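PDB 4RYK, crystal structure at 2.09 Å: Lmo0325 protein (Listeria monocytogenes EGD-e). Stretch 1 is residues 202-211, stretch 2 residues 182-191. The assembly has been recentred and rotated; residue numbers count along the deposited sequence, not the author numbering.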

# COMPACT_ATOMS: atom_id res chain seq x y z
N LEU A 202 5.14 -7.24 -2.81
CA LEU A 202 5.20 -8.45 -3.66
C LEU A 202 6.63 -8.87 -3.93
O LEU A 202 6.97 -10.02 -3.80
CB LEU A 202 4.53 -8.15 -4.95
CG LEU A 202 4.45 -9.32 -5.92
CD1 LEU A 202 3.52 -10.40 -5.39
CD2 LEU A 202 3.97 -8.81 -7.29
N PHE A 203 7.52 -7.92 -4.25
CA PHE A 203 8.91 -8.31 -4.40
C PHE A 203 9.52 -8.84 -3.10
O PHE A 203 10.25 -9.82 -3.14
CB PHE A 203 9.73 -7.20 -5.02
CG PHE A 203 9.49 -7.07 -6.49
CD1 PHE A 203 10.14 -7.89 -7.38
CD2 PHE A 203 8.66 -6.13 -6.98
CE1 PHE A 203 9.93 -7.79 -8.73
CE2 PHE A 203 8.44 -6.02 -8.34
CZ PHE A 203 9.07 -6.84 -9.21
N CYS A 204 9.23 -8.21 -1.96
CA CYS A 204 9.73 -8.70 -0.68
C CYS A 204 9.35 -10.13 -0.43
O CYS A 204 10.19 -10.95 -0.08
CB CYS A 204 9.25 -7.87 0.49
SG CYS A 204 10.03 -6.23 0.62
N HIS A 205 8.08 -10.42 -0.61
CA HIS A 205 7.57 -11.74 -0.47
C HIS A 205 8.28 -12.75 -1.40
O HIS A 205 8.63 -13.85 -0.99
CB HIS A 205 6.10 -11.69 -0.81
CG HIS A 205 5.44 -13.02 -0.78
ND1 HIS A 205 5.09 -13.65 0.40
CD2 HIS A 205 5.09 -13.86 -1.77
CE1 HIS A 205 4.54 -14.82 0.12
NE2 HIS A 205 4.53 -14.97 -1.19
N LEU A 206 8.45 -12.39 -2.65
CA LEU A 206 9.10 -13.29 -3.59
C LEU A 206 10.56 -13.49 -3.16
O LEU A 206 11.05 -14.62 -3.15
CB LEU A 206 9.08 -12.69 -4.97
CG LEU A 206 9.95 -13.43 -6.01
CD1 LEU A 206 9.51 -14.89 -6.08
CD2 LEU A 206 9.85 -12.80 -7.37
N PHE A 207 11.27 -12.42 -2.82
CA PHE A 207 12.68 -12.54 -2.47
C PHE A 207 12.85 -13.37 -1.19
O PHE A 207 13.84 -14.10 -1.05
CB PHE A 207 13.34 -11.19 -2.24
CG PHE A 207 13.56 -10.36 -3.48
CD1 PHE A 207 14.04 -10.92 -4.64
CD2 PHE A 207 13.32 -9.01 -3.45
CE1 PHE A 207 14.27 -10.14 -5.75
CE2 PHE A 207 13.54 -8.23 -4.56
CZ PHE A 207 14.02 -8.81 -5.73
N ALA A 208 11.92 -13.20 -0.24
CA ALA A 208 11.92 -14.04 0.97
C ALA A 208 11.78 -15.51 0.63
O ALA A 208 12.55 -16.33 1.12
CB ALA A 208 10.77 -13.67 1.87
N ASN A 209 10.82 -15.83 -0.24
CA ASN A 209 10.62 -17.22 -0.69
C ASN A 209 11.81 -17.84 -1.36
O ASN A 209 12.15 -19.00 -1.10
CB ASN A 209 9.41 -17.36 -1.61
CG ASN A 209 8.10 -17.26 -0.86
OD1 ASN A 209 8.04 -17.27 0.36
ND2 ASN A 209 7.02 -17.17 -1.60
N LEU A 210 12.45 -17.08 -2.23
CA LEU A 210 13.64 -17.58 -2.91
C LEU A 210 14.80 -17.79 -1.94
O LEU A 210 15.52 -18.80 -2.04
CB LEU A 210 14.11 -16.61 -3.95
CG LEU A 210 13.16 -16.43 -5.13
CD1 LEU A 210 13.76 -15.40 -6.09
CD2 LEU A 210 12.89 -17.76 -5.84
N THR A 211 14.99 -16.84 -1.03
CA THR A 211 16.09 -16.92 -0.09
C THR A 211 15.91 -18.20 0.72
O THR A 211 16.86 -18.95 0.95
CB THR A 211 16.15 -15.70 0.82
OG1 THR A 211 16.29 -14.51 0.05
CG2 THR A 211 17.29 -15.78 1.75
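Stretch 2 (182-191) FYQIMLKSYE

The most distinctive feature of this contact is a selenium atom beside two phenylalanine rings. Met186, present as selenomethionine, places SE 4.8 Å from the centroid of the Phe203 ring (CG to CZ), at the ring edge, and also 4.8 Å from the centroid of the Phe207 ring, which it approaches obliquely. Its side chain fills a hole formed by Phe203, Leu206, Phe207 and Leu210, one helical face of stretch 1. Within this pocket Met186 SE lies 3.6 Å from Phe203 CE1, Met186 CG lies 3.8 Å from Leu206 CD2, and Met186 CE reaches Phe207 CE1 at 3.7 Å.

Stretch 2, residues 182-191, is helical throughout, as is stretch 1, and both helices extend beyond the segments described. They run in roughly opposite directions, with 147° between their N-to-C vectors (signed crossing angle -147°). The axes come no closer than 11.6 Å, and aromatic side chains take up much of the contact. The backbones are nearer at the Phe203-Tyr190 end, where the CA atoms of these two residues are 6.9 Å apart; toward the other end, Leu210 CA and Tyr183 CA are separated by 10.2 Å.

At the close end, the CA of Tyr190 sits over a face of the Phe203 ring, 3.8 Å from its centroid and 21° off the normal, in a CH-pi contact. Phe203 CE1 packs 3.6 Å from Tyr190 CB, while Phe203 CZ is 3.4 Å from Ser189 OG at the ring edge. This hydroxyl is engaged within its own helix, donating a hydrogen bond from Ser189 OG to Met186 O (3.0 Å).

Tyr190 links the two phenylalanines through successive edge-to-face pairs. Its edge is directed toward the face of Phe203 (centroids 5.6 Å apart, planes at 61°), and its own face receives the edge of Phe207 (5.2 Å, 83°), with Phe207 CE2 3.8 Å from Tyr190 CD1. Phe207 in turn is a knob among Tyr183, Met186, Leu187 and Tyr190. Although its CA-to-CB bond points sideways, the ring end comes nearer stretch 2, bringing Phe207 CZ to 4.0 Å from Leu187 CD2 and Phe207 CE1 to 4.2 Å from Tyr183 CE1.

Where the backbones are farther apart, Leu210 CD1 meets Tyr183 CD1 at 4.0 Å. No hydrogen bond joins the stretches; the 365 Å² buried between them, both sides summed, rests chiefly on apolar and aromatic packing.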

# COMPACT_ATOMS: atom_id res chain seq x y z
N PHE A 182 15.18 -15.93 -15.91
CA PHE A 182 13.94 -15.23 -15.57
C PHE A 182 14.14 -14.27 -14.37
O PHE A 182 13.63 -13.16 -14.36
CB PHE A 182 12.79 -16.20 -15.24
CG PHE A 182 12.19 -16.90 -16.43
CD1 PHE A 182 12.17 -16.33 -17.69
CD2 PHE A 182 11.61 -18.12 -16.27
CE1 PHE A 182 11.61 -16.99 -18.78
CE2 PHE A 182 11.08 -18.80 -17.35
CZ PHE A 182 11.07 -18.24 -18.61
N TYR A 183 14.85 -14.73 -13.36
CA TYR A 183 15.24 -13.90 -12.25
C TYR A 183 15.92 -12.59 -12.67
O TYR A 183 15.55 -11.50 -12.18
CB TYR A 183 16.13 -14.72 -11.29
CG TYR A 183 16.70 -13.91 -10.13
CD1 TYR A 183 15.99 -13.77 -8.97
CD2 TYR A 183 17.95 -13.32 -10.19
CE1 TYR A 183 16.49 -13.02 -7.92
CE2 TYR A 183 18.46 -12.59 -9.12
CZ TYR A 183 17.72 -12.45 -7.99
OH TYR A 183 18.16 -11.72 -6.90
N GLN A 184 16.89 -12.67 -13.59
CA GLN A 184 17.53 -11.47 -14.12
C GLN A 184 16.51 -10.56 -14.82
O GLN A 184 16.48 -9.38 -14.58
CB GLN A 184 18.73 -11.82 -15.02
CG GLN A 184 19.91 -12.30 -14.18
CD GLN A 184 21.05 -12.95 -14.98
OE1 GLN A 184 21.02 -13.08 -16.22
NE2 GLN A 184 22.07 -13.39 -14.25
N ILE A 185 15.61 -11.09 -15.61
CA ILE A 185 14.55 -10.22 -16.16
C ILE A 185 13.65 -9.58 -15.09
O ILE A 185 13.34 -8.39 -15.17
CB ILE A 185 13.64 -11.01 -17.09
CG1 ILE A 185 14.45 -11.75 -18.16
CG2 ILE A 185 12.59 -10.11 -17.70
CD1 ILE A 185 14.81 -10.93 -19.37
N MSE A 186 13.22 -10.39 -14.11
CA MSE A 186 12.43 -9.96 -12.91
C MSE A 186 13.18 -8.77 -12.32
O MSE A 186 12.57 -7.75 -11.98
CB MSE A 186 12.16 -11.12 -11.86
CG MSE A 186 11.28 -11.19 -10.46
SE MSE A 186 12.49 -10.23 -9.15
CE MSE A 186 13.30 -11.96 -8.79
N LEU A 187 14.48 -8.88 -12.14
CA LEU A 187 15.22 -7.79 -11.46
C LEU A 187 15.06 -6.44 -12.15
O LEU A 187 15.01 -5.46 -11.46
CB LEU A 187 16.70 -8.07 -11.27
CG LEU A 187 17.09 -9.08 -10.21
CD1 LEU A 187 18.62 -9.19 -10.16
CD2 LEU A 187 16.50 -8.69 -8.84
N LYS A 188 14.98 -6.40 -13.47
CA LYS A 188 14.77 -5.13 -14.16
C LYS A 188 13.42 -4.51 -13.77
O LYS A 188 13.27 -3.32 -13.69
CB LYS A 188 14.79 -5.32 -15.65
CG LYS A 188 16.11 -5.88 -16.12
CD LYS A 188 16.24 -5.83 -17.63
CE LYS A 188 15.01 -6.38 -18.33
NZ LYS A 188 15.25 -6.63 -19.79
N SER A 189 12.42 -5.33 -13.52
CA SER A 189 11.16 -4.74 -13.14
C SER A 189 11.16 -4.37 -11.65
O SER A 189 10.60 -3.34 -11.27
CB SER A 189 9.99 -5.66 -13.53
OG SER A 189 9.83 -6.70 -12.57
N TYR A 190 11.83 -5.16 -10.82
CA TYR A 190 12.05 -4.81 -9.44
C TYR A 190 12.60 -3.37 -9.30
O TYR A 190 12.15 -2.61 -8.46
CB TYR A 190 12.98 -5.84 -8.78
CG TYR A 190 13.62 -5.29 -7.52
CD1 TYR A 190 12.85 -5.03 -6.41
CD2 TYR A 190 14.99 -4.97 -7.47
CE1 TYR A 190 13.42 -4.48 -5.26
CE2 TYR A 190 15.57 -4.45 -6.32
CZ TYR A 190 14.78 -4.20 -5.22
OH TYR A 190 15.28 -3.63 -4.06
N GLU A 191 13.55 -3.00 -10.14
CA GLU A 191 14.19 -1.71 -10.04
C GLU A 191 13.21 -0.54 -10.26
O GLU A 191 13.39 0.49 -9.70
CB GLU A 191 15.39 -1.64 -11.04
CG GLU A 191 16.61 -2.46 -10.61
CD GLU A 191 17.27 -1.89 -9.33
OE1 GLU A 191 17.12 -0.67 -9.08
OE2 GLU A 191 17.94 -2.64 -8.58